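Local coordinates for protein cytochrome P450 (Picrophilus torridus, PDB 2RFB) that binds heme b and probably acts as a monooxygenase, placing one atom of molecular oxygen into a substrate, at residues L3-V7 and V15-S19; V21-L25 and V257-L261; K109-I113 and H157-N161. One frame throughout, in Å; residues are numbered along the deposited sequence.

Contact 1: L3-V7 and V15-S19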
loop_
_atom_site.group_PDB
_atom_site.type_symbol
_atom_site.label_atom_id
_atom_site.label_comp_id
_atom_site.label_asym_id
_atom_site.label_seq_id
_atom_site.Cartn_x
_atom_site.Cartn_y
_atom_site.Cartn_z
ATOM N N LEU A 3 -19.575 -15.462 -5.031
ATOM C CA LEU A 3 -19.455 -14.078 -5.595
ATOM C C LEU A 3 -20.258 -13.880 -6.895
ATOM O O LEU A 3 -20.723 -14.860 -7.529
ATOM C CB LEU A 3 -17.996 -13.703 -5.807
ATOM C CG LEU A 3 -17.015 -13.867 -4.637
ATOM C CD1 LEU A 3 -15.705 -13.351 -5.122
ATOM C CD2 LEU A 3 -17.421 -13.176 -3.300
ATOM N N ASN A 4 -20.421 -12.597 -7.259
ATOM C CA ASN A 4 -21.233 -12.193 -8.408
ATOM C C ASN A 4 -20.439 -12.031 -9.735
ATOM O O ASN A 4 -19.264 -11.654 -9.762
ATOM C CB ASN A 4 -21.996 -10.881 -8.079
ATOM C CG ASN A 4 -23.196 -11.087 -7.101
ATOM O OD1 ASN A 4 -24.096 -11.917 -7.338
ATOM N ND2 ASN A 4 -23.216 -10.298 -6.017
ATOM N N ASP A 5 -21.103 -12.327 -10.834
ATOM C CA ASP A 5 -20.632 -11.916 -12.149
ATOM C C ASP A 5 -20.693 -10.339 -12.215
ATOM O O ASP A 5 -21.318 -9.722 -11.348
ATOM C CB ASP A 5 -21.470 -12.666 -13.209
ATOM C CG ASP A 5 -21.388 -14.226 -13.025
ATOM O OD1 ASP A 5 -20.470 -14.717 -12.312
ATOM O OD2 ASP A 5 -22.219 -14.987 -13.589
ATOM N N PRO A 6 -20.012 -9.696 -13.203
ATOM C CA PRO A 6 -19.869 -8.231 -13.245
ATOM C C PRO A 6 -21.197 -7.517 -13.365
ATOM O O PRO A 6 -22.007 -7.893 -14.176
ATOM C CB PRO A 6 -19.084 -8.005 -14.537
ATOM C CG PRO A 6 -18.307 -9.243 -14.696
ATOM C CD PRO A 6 -19.310 -10.311 -14.338
ATOM N N VAL A 7 -21.420 -6.506 -12.555
ATOM C CA VAL A 7 -22.608 -5.700 -12.707
ATOM C C VAL A 7 -22.290 -4.238 -13.039
ATOM O O VAL A 7 -21.237 -3.688 -12.649
ATOM C CB VAL A 7 -23.535 -5.773 -11.473
ATOM C CG1 VAL A 7 -23.987 -7.212 -11.212
ATOM C CG2 VAL A 7 -22.875 -5.146 -10.238
ATOM N N VAL A 15 -16.548 -5.641 -10.577
ATOM C CA VAL A 15 -15.960 -6.966 -10.854
ATOM C C VAL A 15 -15.479 -7.572 -9.582
ATOM O O VAL A 15 -14.645 -6.984 -8.864
ATOM C CB VAL A 15 -14.807 -6.856 -11.862
ATOM C CG1 VAL A 15 -14.124 -8.206 -12.113
ATOM C CG2 VAL A 15 -15.364 -6.296 -13.200
ATOM N N TYR A 16 -16.017 -8.742 -9.279
ATOM C CA TYR A 16 -15.901 -9.332 -7.943
ATOM C C TYR A 16 -15.187 -10.666 -7.872
ATOM O O TYR A 16 -14.529 -10.934 -6.886
ATOM C CB TYR A 16 -17.299 -9.584 -7.382
ATOM C CG TYR A 16 -18.121 -8.364 -7.198
ATOM C CD1 TYR A 16 -19.161 -8.082 -8.078
ATOM C CD2 TYR A 16 -17.876 -7.482 -6.127
ATOM C CE1 TYR A 16 -19.934 -6.964 -7.900
ATOM C CE2 TYR A 16 -18.653 -6.343 -5.944
ATOM C CZ TYR A 16 -19.668 -6.093 -6.847
ATOM O OH TYR A 16 -20.479 -4.983 -6.702
ATOM N N LYS A 17 -15.390 -11.521 -8.866
ATOM C CA LYS A 17 -14.856 -12.859 -8.886
ATOM C C LYS A 17 -13.390 -12.789 -9.112
ATOM O O LYS A 17 -12.920 -11.949 -9.874
ATOM C CB LYS A 17 -15.435 -13.655 -10.048
ATOM C CG LYS A 17 -16.869 -14.086 -9.914
ATOM C CD LYS A 17 -17.195 -15.029 -11.058
ATOM C CE LYS A 17 -17.741 -14.345 -12.327
ATOM N NZ LYS A 17 -18.354 -15.390 -13.264
ATOM N N TYR A 18 -12.660 -13.677 -8.444
ATOM C CA TYR A 18 -11.203 -13.718 -8.536
ATOM C C TYR A 18 -10.719 -13.863 -9.977
ATOM O O TYR A 18 -9.885 -13.090 -10.400
ATOM C CB TYR A 18 -10.653 -14.827 -7.650
ATOM C CG TYR A 18 -9.136 -14.975 -7.593
ATOM C CD1 TYR A 18 -8.442 -14.697 -6.427
ATOM C CD2 TYR A 18 -8.412 -15.476 -8.691
ATOM C CE1 TYR A 18 -7.052 -14.847 -6.362
ATOM C CE2 TYR A 18 -7.031 -15.643 -8.645
ATOM C CZ TYR A 18 -6.348 -15.346 -7.471
ATOM O OH TYR A 18 -4.960 -15.500 -7.424
ATOM N N SER A 19 -11.236 -14.810 -10.753
ATOM C CA SER A 19 -10.757 -14.888 -12.117
ATOM C C SER A 19 -11.050 -13.664 -12.936
ATOM O O SER A 19 -10.285 -13.369 -13.852
ATOM C CB SER A 19 -11.250 -16.127 -12.854
ATOM O OG SER A 19 -12.588 -16.324 -12.518
#

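Contact 2: V21-L25 and V257-L261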
loop_
_atom_site.group_PDB
_atom_site.type_symbol
_atom_site.label_atom_id
_atom_site.label_comp_id
_atom_site.label_asym_id
_atom_site.label_seq_id
_atom_site.Cartn_x
_atom_site.Cartn_y
_atom_site.Cartn_z
ATOM N N VAL A 21 -11.361 -10.425 -11.664
ATOM C CA VAL A 21 -10.458 -9.379 -11.181
ATOM C C VAL A 21 -9.098 -9.559 -11.849
ATOM O O VAL A 21 -8.571 -8.638 -12.471
ATOM C CB VAL A 21 -10.359 -9.327 -9.623
ATOM C CG1 VAL A 21 -9.268 -8.349 -9.167
ATOM C CG2 VAL A 21 -11.724 -8.908 -8.988
ATOM N N LYS A 22 -8.574 -10.781 -11.805
ATOM C CA LYS A 22 -7.291 -11.135 -12.447
ATOM C C LYS A 22 -7.253 -10.926 -13.958
ATOM O O LYS A 22 -6.239 -10.423 -14.475
ATOM C CB LYS A 22 -6.981 -12.583 -12.159
ATOM C CG LYS A 22 -5.611 -12.977 -12.510
ATOM C CD LYS A 22 -5.389 -14.307 -11.865
ATOM C CE LYS A 22 -4.126 -14.879 -12.280
ATOM N NZ LYS A 22 -4.359 -16.351 -12.351
ATOM N N HIS A 23 -8.330 -11.313 -14.656
ATOM C CA HIS A 23 -8.421 -11.087 -16.078
ATOM C C HIS A 23 -8.274 -9.573 -16.325
ATOM O O HIS A 23 -7.446 -9.114 -17.117
ATOM C CB HIS A 23 -9.768 -11.570 -16.609
ATOM C CG HIS A 23 -9.992 -11.235 -18.051
ATOM N ND1 HIS A 23 -10.862 -10.243 -18.463
ATOM C CD2 HIS A 23 -9.421 -11.726 -19.178
ATOM C CE1 HIS A 23 -10.837 -10.163 -19.786
ATOM N NE2 HIS A 23 -9.975 -11.051 -20.243
ATOM N N VAL A 24 -9.059 -8.784 -15.609
ATOM C CA VAL A 24 -8.986 -7.341 -15.817
ATOM C C VAL A 24 -7.556 -6.842 -15.551
ATOM O O VAL A 24 -6.944 -6.251 -16.418
ATOM C CB VAL A 24 -10.059 -6.569 -14.948
ATOM C CG1 VAL A 24 -9.674 -5.105 -14.780
ATOM C CG2 VAL A 24 -11.447 -6.755 -15.550
ATOM N N LEU A 25 -7.003 -7.088 -14.374
ATOM C CA LEU A 25 -5.659 -6.540 -14.052
ATOM C C LEU A 25 -4.565 -7.095 -14.959
ATOM O O LEU A 25 -3.613 -6.417 -15.231
ATOM C CB LEU A 25 -5.290 -6.761 -12.567
ATOM C CG LEU A 25 -6.244 -6.112 -11.580
ATOM C CD1 LEU A 25 -5.937 -6.499 -10.148
ATOM C CD2 LEU A 25 -6.062 -4.618 -11.773
ATOM N N VAL A 257 -14.195 0.422 -15.016
ATOM C CA VAL A 257 -14.210 -0.936 -14.534
ATOM C C VAL A 257 -13.621 -0.967 -13.153
ATOM O O VAL A 257 -12.425 -0.685 -12.972
ATOM C CB VAL A 257 -13.373 -1.824 -15.430
ATOM C CG1 VAL A 257 -13.311 -3.203 -14.849
ATOM C CG2 VAL A 257 -14.026 -1.922 -16.801
ATOM N N ILE A 258 -14.451 -1.258 -12.162
ATOM C CA ILE A 258 -13.958 -1.294 -10.789
ATOM C C ILE A 258 -13.825 -2.756 -10.322
ATOM O O ILE A 258 -14.750 -3.550 -10.421
ATOM C CB ILE A 258 -14.868 -0.542 -9.795
ATOM C CG1 ILE A 258 -15.301 0.846 -10.312
ATOM C CG2 ILE A 258 -14.186 -0.471 -8.415
ATOM C CD1 ILE A 258 -16.135 1.714 -9.256
ATOM N N VAL A 259 -12.700 -3.053 -9.730
ATOM C CA VAL A 259 -12.249 -4.374 -9.467
ATOM C C VAL A 259 -12.079 -4.487 -7.926
ATOM O O VAL A 259 -11.427 -3.619 -7.291
ATOM C CB VAL A 259 -10.955 -4.485 -10.283
ATOM C CG1 VAL A 259 -9.813 -4.871 -9.492
ATOM C CG2 VAL A 259 -11.169 -5.310 -11.573
ATOM N N TYR A 260 -12.731 -5.501 -7.326
ATOM C CA TYR A 260 -12.798 -5.639 -5.889
ATOM C C TYR A 260 -11.885 -6.708 -5.361
ATOM O O TYR A 260 -12.216 -7.859 -5.439
ATOM C CB TYR A 260 -14.218 -5.890 -5.435
ATOM C CG TYR A 260 -15.134 -4.698 -5.657
ATOM C CD1 TYR A 260 -15.535 -4.346 -6.922
ATOM C CD2 TYR A 260 -15.605 -3.934 -4.581
ATOM C CE1 TYR A 260 -16.372 -3.265 -7.125
ATOM C CE2 TYR A 260 -16.453 -2.821 -4.777
ATOM C CZ TYR A 260 -16.820 -2.501 -6.033
ATOM O OH TYR A 260 -17.668 -1.445 -6.267
ATOM N N LEU A 261 -10.771 -6.294 -4.756
ATOM C CA LEU A 261 -9.687 -7.196 -4.343
ATOM C C LEU A 261 -10.087 -7.988 -3.114
ATOM O O LEU A 261 -9.801 -9.186 -3.001
ATOM C CB LEU A 261 -8.409 -6.393 -3.979
ATOM C CG LEU A 261 -7.914 -5.420 -5.053
ATOM C CD1 LEU A 261 -6.651 -4.692 -4.553
ATOM C CD2 LEU A 261 -7.671 -6.075 -6.462
#

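Contact 3: K109-I113 and H157-N161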
loop_
_atom_site.group_PDB
_atom_site.type_symbol
_atom_site.label_atom_id
_atom_site.label_comp_id
_atom_site.label_asym_id
_atom_site.label_seq_id
_atom_site.Cartn_x
_atom_site.Cartn_y
_atom_site.Cartn_z
ATOM N N LYS A 109 13.909 6.942 5.024
ATOM C CA LYS A 109 15.279 6.420 4.960
ATOM C C LYS A 109 15.596 5.975 3.546
ATOM O O LYS A 109 16.637 6.318 3.016
ATOM C CB LYS A 109 15.514 5.251 5.916
ATOM C CG LYS A 109 16.819 4.484 5.662
ATOM C CD LYS A 109 18.029 4.946 6.491
ATOM C CE LYS A 109 19.212 4.048 6.078
ATOM N NZ LYS A 109 20.414 3.992 6.968
ATOM N N ILE A 110 14.690 5.196 2.968
ATOM C CA ILE A 110 14.798 4.754 1.598
ATOM C C ILE A 110 14.841 5.958 0.662
ATOM O O ILE A 110 15.660 5.984 -0.237
ATOM C CB ILE A 110 13.643 3.759 1.246
ATOM C CG1 ILE A 110 13.874 2.432 1.973
ATOM C CG2 ILE A 110 13.537 3.502 -0.260
ATOM C CD1 ILE A 110 12.699 1.462 1.946
ATOM N N LEU A 111 14.003 6.975 0.870
ATOM C CA LEU A 111 14.068 8.141 -0.029
ATOM C C LEU A 111 15.433 8.843 -0.001
ATOM O O LEU A 111 15.920 9.320 -1.024
ATOM C CB LEU A 111 12.957 9.151 0.238
ATOM C CG LEU A 111 11.521 8.699 -0.068
ATOM C CD1 LEU A 111 10.448 9.633 0.576
ATOM C CD2 LEU A 111 11.309 8.497 -1.546
ATOM N N GLY A 112 16.042 8.874 1.177
ATOM C CA GLY A 112 17.247 9.676 1.440
ATOM C C GLY A 112 16.958 11.013 2.127
ATOM O O GLY A 112 17.748 11.919 2.035
ATOM N N ILE A 113 15.821 11.161 2.804
ATOM C CA ILE A 113 15.538 12.422 3.464
ATOM C C ILE A 113 16.548 12.561 4.599
ATOM O O ILE A 113 16.668 11.659 5.427
ATOM C CB ILE A 113 14.087 12.482 4.036
ATOM C CG1 ILE A 113 13.025 12.339 2.934
ATOM C CG2 ILE A 113 13.885 13.749 4.898
ATOM C CD1 ILE A 113 12.970 13.517 1.936
ATOM N N HIS A 157 22.560 7.724 -1.219
ATOM C CA HIS A 157 22.396 6.463 -1.971
ATOM C C HIS A 157 20.927 6.149 -2.222
ATOM O O HIS A 157 20.617 5.331 -3.128
ATOM C CB HIS A 157 23.181 5.257 -1.381
ATOM C CG HIS A 157 22.775 4.855 0.012
ATOM N ND1 HIS A 157 23.604 5.021 1.106
ATOM C CD2 HIS A 157 21.652 4.257 0.480
ATOM C CE1 HIS A 157 22.999 4.564 2.189
ATOM N NE2 HIS A 157 21.810 4.103 1.840
ATOM N N GLY A 158 20.046 6.838 -1.472
ATOM C CA GLY A 158 18.593 6.648 -1.552
ATOM C C GLY A 158 17.932 6.988 -2.882
ATOM O O GLY A 158 18.611 7.376 -3.833
ATOM N N ILE A 159 16.597 6.864 -2.935
ATOM C CA ILE A 159 15.834 7.105 -4.167
ATOM C C ILE A 159 15.912 8.529 -4.689
ATOM O O ILE A 159 16.002 8.742 -5.893
ATOM C CB ILE A 159 14.350 6.747 -4.032
ATOM C CG1 ILE A 159 14.171 5.266 -3.675
ATOM C CG2 ILE A 159 13.597 7.114 -5.320
ATOM C CD1 ILE A 159 14.967 4.300 -4.536
ATOM N N ILE A 160 15.851 9.509 -3.798
ATOM C CA ILE A 160 15.991 10.888 -4.249
ATOM C C ILE A 160 17.214 11.002 -5.131
ATOM O O ILE A 160 17.117 11.503 -6.244
ATOM C CB ILE A 160 16.020 11.911 -3.083
ATOM C CG1 ILE A 160 14.630 11.962 -2.424
ATOM C CG2 ILE A 160 16.394 13.280 -3.604
ATOM C CD1 ILE A 160 14.646 12.460 -1.021
ATOM N N ASN A 161 18.352 10.489 -4.658
ATOM C CA ASN A 161 19.590 10.560 -5.437
ATOM C C ASN A 161 19.521 9.813 -6.763
ATOM O O ASN A 161 20.211 10.171 -7.727
ATOM C CB ASN A 161 20.801 10.059 -4.639
ATOM C CG ASN A 161 22.106 10.179 -5.429
ATOM O OD1 ASN A 161 22.741 11.231 -5.433
ATOM N ND2 ASN A 161 22.489 9.103 -6.126
#

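Contact 1: L3-V7 and V15-S19
Y16 and K17 turn their side chains against 3-7 through similar first torsions. In Y16, CG lies anti to the carbonyl carbon (chi1 -62°), and the ring then runs alongside N4 to V7. K17 starts in the same way, but its chain bends at chi3 (-90°), which swings the ammonium group round to D5. A salt bridge is modelled between K17 NZ and D5 OD1, but it is very short and the place of OD1 is doubtful, so its detail carries little weight. Nearer the backbone, K17 CG packs on N4 O at 3.4 Å.

The Y16 ring offers its edge to 3-7. N4 O, D5 O and V7 CG2 all lie near the ring plane. V7 CG2 reaches Y16 CE1 at 4.2 Å, and N4 CB is 4.0 Å from Y16 CD1. L3 comes in at the other end of the segment, where its CD1 methyl sits 3.2 Å from Y16 O. P6 CB meets V15 CG2 at 4.3 Å.

The contact joins the N-terminal lead-in of a beta hairpin, strands 7-9 and 12-15, to the turn that leads into helix 18-26, with K17 as N-cap residue. V7 pairs with H14 through backbone hydrogen bonds. V15 also packs on V257 and V259 of strand 256-259, while L3 and Y16 both touch S263 of helix 261-264.

Contact 2: V21-L25 and V257-L261
V21, V24 and L25 pack one face of helix 18-26 on V257, V259 and L261. This is a helix-on-sheet contact of the cytochrome P450 fold. By its place in the chain the helix probably corresponds to helix B, lying on the sheet usually called beta 1. The helix and strand segments run at 125° to each other, and their axes come within 9.2 Å.

V259 stands at the centre, with its two methyls serving different partners. Its CG2 meets V24 CG1 tip to tip at 3.5 Å. Its CG1 meets V21 CG1, also at 3.5 Å, but these two side chains cross at a slant. V24 and V257 slide past each other in opposite directions, with V24 CG2 4.1 Å from V257 CG1. V21 and L261 meet at about a right angle, and so do L25 and L261.

V21 thus touches both V259 and L261. Its CG1 points away from the backbone N (chi1 172°), which sets that methyl against V259 CG1 and L261 CD2, two neighbours on one side of it. With an alanine in place of V21, V259 CG1 and L261 CD2 would probably lose the methyl they share, and a gap would open between helix and strand.

Around the contact, V15 and F31 add further apolar cover. L25 also touches R238, a heme-binding residue. L261 itself touches the heme, and its CD2 methyl sits 4.1 Å from L25 CD1 and 3.9 Å from V21 CG1.

Contact 3: K109-I113 and H157-N161
Two backbone hydrogen bonds tie the end of helix 101-111 to the start of helix 159-164. I159 N donates to I110 O at 3.0 Å, with an N-H...O angle of 163°. I160 N donates to L111 O at 2.8 Å and 161°. Both donors lie in the plane of the carbonyl they meet. I159 N is also near L111 O, but at a poor angle for a bond.

G158 lets the backbones come this close. This N-cap residue has its CA 3.3 Å from I110 O, and a side-chain carbon on it would clash with both I110 O and L111 O. G112 is glycine for a different reason: it takes a positive phi, as the C-prime residue of a Schellman motif that ends the first helix.

I160 wraps its side chain over the L111 carbonyl. Its CG1 is anti to its own carbonyl carbon (chi1 -69°), and CB lies 3.3 Å from L111 O. The chain then carries I160 CD1 on to I113 CD1 at 3.6 Å. L111 CB is 3.9 Å from I160 CD1. I110 and I159 lie side by side and point the same way, with I110 CG2 3.9 Å from I159 CG1. Farther out, I182 of helix 175-206 touches L111 and I160, while F121 touches L111 and I113.

The last carbonyls of one helix therefore take up amides of the first turn of another. Both kinds of group are satisfied within a buried apolar setting, and the two helix dipoles are likely to attract each other there.

Contacts 1 and 2 are neighbours, with centres 8 Å apart, and both use helix 18-26. V15 of contact 1 joins them directly: V15 N is 2.8 Å from I258 O and V15 O is 2.9 Å from Y260 N, both probable hydrogen bonds. Contact 3 lies on the opposite side of the chain's centre. Its centre is 33 Å from that of contact 2 and 40 Å from that of contact 1. Along the chain it is nested inside the loop that contact 2 closes. Contact 2 reaches the heme, the L261 side chain being about 4 Å from it. The side chain of I110 in contact 3 is about 7 Å from the heme. The side chain of V15 in contact 1 is about 13 Å from the heme.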